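Local coordinates for protein lovastatin nonaketide synthase, polyketide synthase component (Aspergillus terreus, PDB 7CPX) that builds the nonaketide dihydromonacolin L from nine malonyl-CoA units as the iterative polyketide synthase of lovastatin biosynthesis, working as a homodimer with the partner protein lovC, at residues A89-S94 against R934-V938. The protein carries 2 engineered substitutions. Residues are numbered along the deposited sequence.
Sequences AGEAES and RRYWV
A short ketosynthase helix, 89-94, packs against an extended segment, 934-938, that lies between helices 905-911 and 941-947 and returns to the ketosynthase more than 800 residues later. Residues 89-93 are regular (phi/psi near -62/-43), whereas 934-937 keep extended angles, from -108/133 at R934 to -151/159 at W937; the nearest CA atoms across the segments are those of E93 and Y936, 4.2 Å apart. Y936 (m, chi2 near -87°) lays its ring face on A92, whose CB sits 4.0 Å from the centroid in a CH-pi contact. Separately, A89 CB makes an apolar contact with Y936 CE1 at 3.8 Å. R934, chi1 to chi3 all t, stretches over A89, NH1 passing 3.4 Å from A89 CB. E93 (m, t) sets CG 3.9 Å from Y936 CB, at the ring edge, and its OE2 accepts R934 NH2 at 3.0 Å, a salt bridge. This path is consistent with other polyketide synthases, where the linker after the acyltransferase runs back over the ketosynthase. Beyond the ring, V938 CG2 is in tight van der Waals contact with E93 O, 3.0 Å away; that carbonyl is hydrogen-bonded to the hydroxyl of Y136, which is also hydrogen-bonded to V938 N, and the Y136 ring packs edge-to-face with W937.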
ATOM      1  N   ALA A  89     -17.603 -19.886 -20.258  1.00 87.17           N
ATOM      2  CA  ALA A  89     -17.274 -19.695 -18.850  1.00 87.17           C
ATOM      3  C   ALA A  89     -16.732 -18.294 -18.599  1.00 87.17           C
ATOM      4  O   ALA A  89     -17.137 -17.622 -17.644  1.00 87.17           O
ATOM      5  CB  ALA A  89     -16.263 -20.750 -18.403  1.00 87.17           C
ATOM      6  N   GLY A  90     -15.816 -17.833 -19.450  1.00 86.89           N
ATOM      7  CA  GLY A  90     -15.268 -16.499 -19.269  1.00 86.89           C
ATOM      8  C   GLY A  90     -16.329 -15.424 -19.391  1.00 86.89           C
ATOM      9  O   GLY A  90     -16.409 -14.512 -18.564  1.00 86.89           O
ATOM     10  N   GLU A  91     -17.166 -15.522 -20.425  1.00 86.50           N
ATOM     11  CA  GLU A  91     -18.231 -14.543 -20.602  1.00 86.50           C
ATOM     12  C   GLU A  91     -19.231 -14.609 -19.456  1.00 86.50           C
ATOM     13  O   GLU A  91     -19.683 -13.573 -18.956  1.00 86.50           O
ATOM     14  CB  GLU A  91     -18.931 -14.767 -21.941  1.00 86.50           C
ATOM     15  CG  GLU A  91     -19.978 -13.723 -22.276  1.00 86.50           C
ATOM     16  CD  GLU A  91     -20.591 -13.934 -23.645  1.00 86.50           C
ATOM     17  OE1 GLU A  91     -20.184 -14.890 -24.337  1.00 86.50           O
ATOM     18  OE2 GLU A  91     -21.480 -13.146 -24.029  1.00 86.50           O
ATOM     19  N   ALA A  92     -19.584 -15.822 -19.022  1.00 85.11           N
ATOM     20  CA  ALA A  92     -20.537 -15.962 -17.927  1.00 85.11           C
ATOM     21  C   ALA A  92     -19.997 -15.339 -16.648  1.00 85.11           C
ATOM     22  O   ALA A  92     -20.732 -14.664 -15.918  1.00 85.11           O
ATOM     23  CB  ALA A  92     -20.871 -17.436 -17.707  1.00 85.11           C
ATOM     24  N   GLU A  93     -18.714 -15.557 -16.356  1.00 85.77           N
ATOM     25  CA  GLU A  93     -18.101 -14.887 -15.216  1.00 85.77           C
ATOM     26  C   GLU A  93     -18.136 -13.377 -15.400  1.00 85.77           C
ATOM     27  O   GLU A  93     -18.422 -12.633 -14.455  1.00 85.77           O
ATOM     28  CB  GLU A  93     -16.663 -15.371 -15.034  1.00 85.77           C
ATOM     29  CG  GLU A  93     -16.547 -16.826 -14.620  1.00 85.77           C
ATOM     30  CD  GLU A  93     -15.113 -17.313 -14.596  1.00 85.77           C
ATOM     31  OE1 GLU A  93     -14.206 -16.515 -14.908  1.00 85.77           O
ATOM     32  OE2 GLU A  93     -14.892 -18.498 -14.265  1.00 85.77           O
ATOM     33  N   SER A  94     -17.856 -12.910 -16.617  1.00 85.50           N
ATOM     34  CA  SER A  94     -17.907 -11.484 -16.904  1.00 85.50           C
ATOM     35  C   SER A  94     -19.308 -10.915 -16.736  1.00 85.50           C
ATOM     36  O   SER A  94     -19.452  -9.712 -16.488  1.00 85.50           O
ATOM     37  CB  SER A  94     -17.419 -11.225 -18.329  1.00 85.50           C
ATOM     38  OG  SER A  94     -16.190 -11.881 -18.574  1.00 85.50           O
ATOM     39  N   ARG A 934     -21.308 -24.738 -11.496  1.00 88.76           N
ATOM     40  CA  ARG A 934     -20.142 -23.868 -11.492  1.00 88.76           C
ATOM     41  C   ARG A 934     -20.555 -22.445 -11.148  1.00 88.76           C
ATOM     42  O   ARG A 934     -21.531 -21.921 -11.694  1.00 88.76           O
ATOM     43  CB  ARG A 934     -19.433 -23.893 -12.849  1.00 88.76           C
ATOM     44  CG  ARG A 934     -18.274 -22.919 -12.953  1.00 88.76           C
ATOM     45  CD  ARG A 934     -17.429 -23.185 -14.186  1.00 88.76           C
ATOM     46  NE  ARG A 934     -16.393 -22.174 -14.363  1.00 88.76           N
ATOM     47  CZ  ARG A 934     -15.456 -22.216 -15.300  1.00 88.76           C
ATOM     48  NH1 ARG A 934     -15.386 -23.214 -16.165  1.00 88.76           N
ATOM     49  NH2 ARG A 934     -14.565 -21.231 -15.370  1.00 88.76           N
ATOM     50  N   ARG A 935     -19.806 -21.827 -10.238  1.00 86.41           N
ATOM     51  CA  ARG A 935     -20.070 -20.458  -9.809  1.00 86.41           C
ATOM     52  C   ARG A 935     -19.308 -19.509 -10.725  1.00 86.41           C
ATOM     53  O   ARG A 935     -18.082 -19.394 -10.631  1.00 86.41           O
ATOM     54  CB  ARG A 935     -19.662 -20.258  -8.352  1.00 86.41           C
ATOM     55  CG  ARG A 935     -20.137 -18.943  -7.764  1.00 86.41           C
ATOM     56  CD  ARG A 935     -19.703 -18.784  -6.320  1.00 86.41           C
ATOM     57  NE  ARG A 935     -20.346 -17.640  -5.685  1.00 86.41           N
ATOM     58  CZ  ARG A 935     -19.892 -16.395  -5.743  1.00 86.41           C
ATOM     59  NH1 ARG A 935     -18.786 -16.091  -6.401  1.00 86.41           N
ATOM     60  NH2 ARG A 935     -20.568 -15.429  -5.127  1.00 86.41           N
ATOM     61  N   TYR A 936     -20.034 -18.829 -11.609  1.00 85.70           N
ATOM     62  CA  TYR A 936     -19.438 -17.875 -12.539  1.00 85.70           C
ATOM     63  C   TYR A 936     -19.453 -16.502 -11.882  1.00 85.70           C
ATOM     64  O   TYR A 936     -20.499 -15.855 -11.786  1.00 85.70           O
ATOM     65  CB  TYR A 936     -20.192 -17.874 -13.864  1.00 85.70           C
ATOM     66  CG  TYR A 936     -20.216 -19.220 -14.548  1.00 85.70           C
ATOM     67  CD1 TYR A 936     -19.190 -19.608 -15.394  1.00 85.70           C
ATOM     68  CD2 TYR A 936     -21.263 -20.104 -14.346  1.00 85.70           C
ATOM     69  CE1 TYR A 936     -19.206 -20.835 -16.020  1.00 85.70           C
ATOM     70  CE2 TYR A 936     -21.287 -21.335 -14.969  1.00 85.70           C
ATOM     71  CZ  TYR A 936     -20.257 -21.695 -15.805  1.00 85.70           C
ATOM     72  OH  TYR A 936     -20.274 -22.922 -16.429  1.00 85.70           O
ATOM     73  N   TRP A 937     -18.286 -16.054 -11.426  1.00 84.17           N
ATOM     74  CA  TRP A 937     -18.163 -14.772 -10.753  1.00 84.17           C
ATOM     75  C   TRP A 937     -16.766 -14.225 -10.996  1.00 84.17           C
ATOM     76  O   TRP A 937     -15.833 -14.967 -11.314  1.00 84.17           O
ATOM     77  CB  TRP A 937     -18.434 -14.899  -9.249  1.00 84.17           C
ATOM     78  CG  TRP A 937     -19.536 -14.018  -8.756  1.00 84.17           C
ATOM     79  CD1 TRP A 937     -20.867 -14.171  -8.982  1.00 84.17           C
ATOM     80  CD2 TRP A 937     -19.399 -12.851  -7.941  1.00 84.17           C
ATOM     81  NE1 TRP A 937     -21.573 -13.170  -8.364  1.00 84.17           N
ATOM     82  CE2 TRP A 937     -20.693 -12.345  -7.716  1.00 84.17           C
ATOM     83  CE3 TRP A 937     -18.310 -12.183  -7.380  1.00 84.17           C
ATOM     84  CZ2 TRP A 937     -20.925 -11.202  -6.956  1.00 84.17           C
ATOM     85  CZ3 TRP A 937     -18.542 -11.050  -6.627  1.00 84.17           C
ATOM     86  CH2 TRP A 937     -19.838 -10.571  -6.421  1.00 84.17           C
ATOM     87  N   VAL A 938     -16.631 -12.912 -10.838  1.00 83.80           N
ATOM     88  CA  VAL A 938     -15.366 -12.215 -11.033  1.00 83.80           C
ATOM     89  C   VAL A 938     -15.023 -11.500  -9.736  1.00 83.80           C
ATOM     90  O   VAL A 938     -15.835 -10.726  -9.214  1.00 83.80           O
ATOM     91  CB  VAL A 938     -15.434 -11.221 -12.201  1.00 83.80           C
ATOM     92  CG1 VAL A 938     -14.144 -10.428 -12.295  1.00 83.80           C
ATOM     93  CG2 VAL A 938     -15.703 -11.948 -13.503  1.00 83.80           C
TER